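Local coordinates for (S)-ureidoglycine aminohydrolase cupin domain-containing protein (Pseudomonas syringae pv. tomato, PDB 3MYX), which is of unknown function but belongs to the cupin superfamily and carries a domain related to that of (S)-ureidoglycine aminohydrolase, at residues T66-M71 / L167-W172; A112-T117 / T214-Q219. All blocks are in the same frame, centred on the assembly; numbering follows the deposited sequence. Where two conformers were deposited one is given.

Contact 1. Residues T66-M71 / L167-W172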
loop_
_atom_site.group_PDB
_atom_site.type_symbol
_atom_site.label_atom_id
_atom_site.label_comp_id
_atom_site.label_asym_id
_atom_site.label_seq_id
_atom_site.Cartn_x
_atom_site.Cartn_y
_atom_site.Cartn_z
ATOM N N THR A 66 0.883 10.942 -6.240
ATOM C CA THR A 66 0.216 10.632 -4.968
ATOM C C THR A 66 0.893 9.374 -4.463
ATOM O O THR A 66 0.939 8.392 -5.163
ATOM C CB THR A 66 -1.275 10.385 -5.131
ATOM O OG1 THR A 66 -1.860 11.527 -5.768
ATOM C CG2 THR A 66 -1.926 10.130 -3.783
ATOM N N GLU A 67 1.430 9.399 -3.252
ATOM C CA GLU A 67 2.227 8.265 -2.762
ATOM C C GLU A 67 1.951 7.941 -1.296
ATOM O O GLU A 67 1.996 8.806 -0.430
ATOM C CB GLU A 67 3.725 8.499 -3.010
ATOM C CG GLU A 67 4.588 7.283 -2.674
ATOM C CD GLU A 67 6.013 7.345 -3.240
ATOM O OE1 GLU A 67 6.331 8.203 -4.108
ATOM O OE2 GLU A 67 6.792 6.453 -2.844
HETATM N N MSE A 68 1.660 6.667 -1.053
HETATM C CA MSE A 68 1.466 6.126 0.286
HETATM C C MSE A 68 2.724 5.425 0.719
HETATM O O MSE A 68 3.312 4.654 -0.051
HETATM C CB MSE A 68 0.345 5.101 0.289
HETATM C CG MSE A 68 0.160 4.440 1.642
HETATM SE SE MSE A 68 -1.080 3.026 1.423
HETATM C CE MSE A 68 -1.498 2.702 3.260
ATOM N N LEU A 69 3.121 5.677 1.966
ATOM C CA LEU A 69 4.295 5.053 2.608
ATOM C C LEU A 69 3.834 4.220 3.792
ATOM O O LEU A 69 3.009 4.672 4.565
ATOM C CB LEU A 69 5.259 6.126 3.188
ATOM C CG LEU A 69 5.970 7.133 2.278
ATOM C CD1 LEU A 69 5.000 8.206 1.780
ATOM C CD2 LEU A 69 7.159 7.742 2.993
ATOM N N VAL A 70 4.376 3.011 3.921
ATOM C CA VAL A 70 4.141 2.119 5.043
ATOM C C VAL A 70 5.516 1.730 5.610
ATOM O O VAL A 70 6.284 1.049 4.912
ATOM C CB VAL A 70 3.426 0.835 4.551
ATOM C CG1 VAL A 70 3.216 -0.137 5.696
ATOM C CG2 VAL A 70 2.090 1.177 3.911
HETATM N N MSE A 71 5.853 2.143 6.828
HETATM C CA MSE A 71 7.195 1.939 7.382
HETATM C C MSE A 71 7.443 0.496 7.780
HETATM O O MSE A 71 6.616 -0.117 8.467
HETATM C CB MSE A 71 7.389 2.786 8.632
HETATM C CG MSE A 71 7.310 4.261 8.417
HETATM SE SE MSE A 71 8.624 4.934 7.179
HETATM C CE MSE A 71 10.198 3.998 7.815
ATOM N N LEU A 167 -7.177 6.683 -6.184
ATOM C CA LEU A 167 -6.762 6.082 -4.920
ATOM C C LEU A 167 -7.688 6.419 -3.778
ATOM O O LEU A 167 -8.065 7.589 -3.588
ATOM C CB LEU A 167 -5.341 6.502 -4.561
ATOM C CG LEU A 167 -4.222 5.839 -5.344
ATOM C CD1 LEU A 167 -2.893 6.576 -5.070
ATOM C CD2 LEU A 167 -4.107 4.362 -4.999
ATOM N N ARG A 168 -8.064 5.382 -3.037
ATOM C CA ARG A 168 -8.706 5.505 -1.743
ATOM C C ARG A 168 -7.805 4.734 -0.788
ATOM O O ARG A 168 -7.420 3.585 -1.056
ATOM C CB ARG A 168 -10.115 4.903 -1.769
ATOM C CG ARG A 168 -11.156 5.736 -2.480
ATOM C CD ARG A 168 -12.527 5.093 -2.313
ATOM N NE ARG A 168 -12.633 3.789 -2.976
ATOM C CZ ARG A 168 -12.704 2.587 -2.376
ATOM N NH1 ARG A 168 -12.677 2.432 -1.044
ATOM N NH2 ARG A 168 -12.813 1.507 -3.138
ATOM N N ILE A 169 -7.459 5.385 0.314
ATOM C CA ILE A 169 -6.458 4.882 1.255
ATOM C C ILE A 169 -7.014 4.949 2.666
ATOM O O ILE A 169 -7.613 5.945 3.063
ATOM C CB ILE A 169 -5.156 5.690 1.132
ATOM C CG1 ILE A 169 -4.560 5.500 -0.270
ATOM C CG2 ILE A 169 -4.175 5.283 2.223
ATOM C CD1 ILE A 169 -3.401 6.435 -0.614
ATOM N N GLY A 170 -6.868 3.865 3.417
ATOM C CA GLY A 170 -7.433 3.850 4.738
ATOM C C GLY A 170 -7.170 2.572 5.485
ATOM O O GLY A 170 -6.161 1.904 5.253
ATOM N N VAL A 171 -8.089 2.267 6.393
ATOM C CA VAL A 171 -8.016 1.106 7.242
ATOM C C VAL A 171 -9.313 0.305 7.061
ATOM O O VAL A 171 -10.396 0.887 6.939
ATOM C CB VAL A 171 -7.782 1.497 8.718
ATOM C CG1 VAL A 171 -7.770 0.241 9.649
ATOM C CG2 VAL A 171 -6.480 2.269 8.881
ATOM N N TRP A 172 -9.170 -1.025 7.000
ATOM C CA TRP A 172 -10.285 -1.959 6.788
ATOM C C TRP A 172 -10.165 -3.099 7.757
ATOM O O TRP A 172 -9.046 -3.488 8.125
ATOM C CB TRP A 172 -10.199 -2.513 5.383
ATOM C CG TRP A 172 -11.101 -3.626 4.907
ATOM C CD1 TRP A 172 -12.247 -3.479 4.222
ATOM C CD2 TRP A 172 -10.831 -5.033 4.939
ATOM N NE1 TRP A 172 -12.740 -4.706 3.837
ATOM C CE2 TRP A 172 -11.862 -5.672 4.246
ATOM C CE3 TRP A 172 -9.799 -5.812 5.469
ATOM C CZ2 TRP A 172 -11.888 -7.048 4.056
ATOM C CZ3 TRP A 172 -9.828 -7.173 5.281
ATOM C CH2 TRP A 172 -10.856 -7.773 4.563
#
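With CG anti to the backbone N (chi1 176°) and the rest of the chain drawn out straight, M68 reaches across to I169, whose own chi1 of -63° turns the CG2 branch anti to its backbone N and brings it to the end of the M68 chain. The two meet where the halves of a probable bicupin pack sheet on sheet: strand 66-71 pairs with 92-95 and 109-116, while strand 168-174, within the EutQ-like cupin range, lies in the sheet that runs from 7-11 to 137-139. M68 is a selenomethionine modelled in two conformers; in the one described, SE and CE both pack at 3.9 Å from I169 CG2, a contact that is doubtful for the other copy. The two side chains lie alongside each other with opposite headings. A second pair, T66 and L167, repeats the pattern near the start of both segments: T66 CG2 rests 3.9 Å from L167 CD1. T66 OG1 hydrogen-bonds D162 OD2, leaving the CG2 methyl toward L167. No hydrogen bond joins the two segments, and the backbones stay well separated, M68 CA and I169 CA being 8.1 Å apart. V94 of strand 92-95 also touches I169, and A236 of strand 231-237 touches M68, extending the buried apolar layer beyond the pair. Nearer the M68 backbone, the longer branch of I169 also reaches the chain, I169 CD1 lying 4.1 Å from M68 CB.

Contact 2. Residues A112-T117 / T214-Q219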
loop_
_atom_site.group_PDB
_atom_site.type_symbol
_atom_site.label_atom_id
_atom_site.label_comp_id
_atom_site.label_asym_id
_atom_site.label_seq_id
_atom_site.Cartn_x
_atom_site.Cartn_y
_atom_site.Cartn_z
ATOM N N ALA A 112 7.523 0.381 2.422
ATOM C CA ALA A 112 6.796 0.009 1.220
ATOM C C ALA A 112 6.058 1.234 0.689
ATOM O O ALA A 112 5.709 2.140 1.434
ATOM C CB ALA A 112 5.813 -1.124 1.480
ATOM N N PHE A 113 5.803 1.247 -0.609
ATOM C CA PHE A 113 5.046 2.329 -1.208
ATOM C C PHE A 113 4.060 1.838 -2.249
ATOM O O PHE A 113 4.244 0.779 -2.875
ATOM C CB PHE A 113 5.985 3.374 -1.853
ATOM C CG PHE A 113 6.575 2.941 -3.182
ATOM C CD1 PHE A 113 5.910 3.166 -4.379
ATOM C CD2 PHE A 113 7.805 2.294 -3.245
ATOM C CE1 PHE A 113 6.432 2.744 -5.597
ATOM C CE2 PHE A 113 8.336 1.880 -4.478
ATOM C CZ PHE A 113 7.637 2.101 -5.652
ATOM N N CYS A 114 3.012 2.640 -2.436
ATOM C CA CYS A 114 2.155 2.590 -3.621
ATOM C C CYS A 114 1.986 4.022 -4.093
ATOM O O CYS A 114 1.651 4.907 -3.307
ATOM C CB CYS A 114 0.807 1.968 -3.279
ATOM S SG CYS A 114 -0.306 1.860 -4.714
ATOM N N ALA A 115 2.256 4.259 -5.381
ATOM C CA ALA A 115 2.172 5.588 -5.961
ATOM C C ALA A 115 1.299 5.583 -7.190
ATOM O O ALA A 115 1.388 4.669 -8.009
ATOM C CB ALA A 115 3.573 6.083 -6.338
ATOM N N SER A 116 0.500 6.636 -7.333
ATOM C CA SER A 116 -0.111 6.967 -8.610
ATOM C C SER A 116 0.806 7.975 -9.277
ATOM O O SER A 116 0.903 9.124 -8.850
ATOM C CB SER A 116 -1.487 7.574 -8.418
ATOM O OG SER A 116 -2.033 8.004 -9.659
ATOM N N THR A 117 1.490 7.538 -10.332
ATOM C CA THR A 117 2.421 8.401 -11.029
ATOM C C THR A 117 1.769 9.200 -12.157
ATOM O O THR A 117 2.369 10.141 -12.651
ATOM C CB THR A 117 3.700 7.663 -11.517
ATOM O OG1 THR A 117 3.385 6.791 -12.607
ATOM C CG2 THR A 117 4.394 6.891 -10.383
ATOM N N THR A 214 3.581 -6.443 4.033
ATOM C CA THR A 214 2.937 -5.673 2.977
ATOM C C THR A 214 2.951 -6.475 1.675
ATOM O O THR A 214 3.997 -7.000 1.268
ATOM C CB THR A 214 3.644 -4.337 2.738
ATOM O OG1 THR A 214 3.620 -3.582 3.941
ATOM C CG2 THR A 214 2.958 -3.563 1.627
ATOM N N VAL A 215 1.795 -6.550 1.029
ATOM C CA VAL A 215 1.603 -7.230 -0.236
ATOM C C VAL A 215 0.927 -6.273 -1.219
ATOM O O VAL A 215 0.147 -5.399 -0.823
ATOM C CB VAL A 215 0.749 -8.532 -0.057
ATOM C CG1 VAL A 215 -0.660 -8.233 0.444
ATOM C CG2 VAL A 215 0.713 -9.389 -1.332
ATOM N N PHE A 216 1.224 -6.447 -2.505
ATOM C CA PHE A 216 0.586 -5.702 -3.584
ATOM C C PHE A 216 -0.092 -6.680 -4.523
ATOM O O PHE A 216 0.530 -7.648 -4.976
ATOM C CB PHE A 216 1.578 -4.828 -4.352
ATOM C CG PHE A 216 0.939 -4.042 -5.472
ATOM C CD1 PHE A 216 0.196 -2.900 -5.206
ATOM C CD2 PHE A 216 1.034 -4.480 -6.784
ATOM C CE1 PHE A 216 -0.419 -2.216 -6.230
ATOM C CE2 PHE A 216 0.442 -3.780 -7.803
ATOM C CZ PHE A 216 -0.287 -2.674 -7.537
ATOM N N VAL A 217 -1.373 -6.439 -4.790
ATOM C CA VAL A 217 -2.137 -7.238 -5.738
ATOM C C VAL A 217 -2.469 -6.367 -6.948
ATOM O O VAL A 217 -3.233 -5.412 -6.853
ATOM C CB VAL A 217 -3.434 -7.790 -5.116
ATOM C CG1 VAL A 217 -4.133 -8.707 -6.122
ATOM C CG2 VAL A 217 -3.141 -8.548 -3.815
ATOM N N ALA A 218 -1.859 -6.660 -8.083
ATOM C CA ALA A 218 -2.109 -5.889 -9.287
ATOM C C ALA A 218 -3.512 -6.132 -9.815
ATOM O O ALA A 218 -4.058 -7.235 -9.707
ATOM C CB ALA A 218 -1.074 -6.255 -10.373
ATOM N N GLN A 219 -4.097 -5.101 -10.401
ATOM C CA GLN A 219 -5.362 -5.248 -11.102
ATOM C C GLN A 219 -5.233 -6.375 -12.129
ATOM O O GLN A 219 -4.274 -6.406 -12.917
ATOM C CB GLN A 219 -5.736 -3.935 -11.790
ATOM C CG GLN A 219 -7.099 -3.946 -12.467
ATOM C CD GLN A 219 -7.458 -2.599 -13.071
ATOM O OE1 GLN A 219 -6.621 -1.942 -13.695
ATOM N NE2 GLN A 219 -8.707 -2.182 -12.887
#
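Two apolar pairings join A112 to T214 and C114 to F216, two residues further along each strand. In the first, the A112 methyl packs chiefly on the T214 methyl: A112 CB is 3.8 Å from T214 CG2 and 4.1 Å from T214 OG1, so it lies beside both arms of the side chain. The second is a looser apolar contact. Both side chains extend anti to the backbone N (chi1 -179° for C114), and C114 SG comes obliquely to the F216 ring, 4.4 Å from F216 CE1. F41 meets the same ring with its plane turned by about 40°, and L189 of strand 188-192 touches both C114 and T214.

Polar bonding lies outside the pair, for no hydrogen bond crosses between the segments. T214 OG1 hydrogen-bonds H72 NE2 and N191 ND2; two partners hold the hydroxyl, which probably helps fix the rotamer that turns CG2 to A112. That single oxygen also links strand 188-192, through N191, to H72, the residue that follows strand 66-71. Two sheets of one chain facing each other across an apolar layer are consistent with a bicupin, in which two cupin barrels pack together.

Overall arrangement
Contacts 1 and 2 have centres 9 Å apart and are two patches of one buried interface. On one side their strands, 66-71 and 109-116, are antiparallel neighbours: T66 O lies 2.8 Å from S116 N and M68 N lies 2.9 Å from C114 O, both probable hydrogen bonds. On the other side, strands 168-174 and 214-217 share the seven-strand sheet, with 231-237 and 188-192 between them. The segments alternate along the sequence, so each contact brings an early strand against a late one. A 1,2-ethanediol, probably from the crystallisation liquor, sits about 5 Å from the L167 side chain in contact 1.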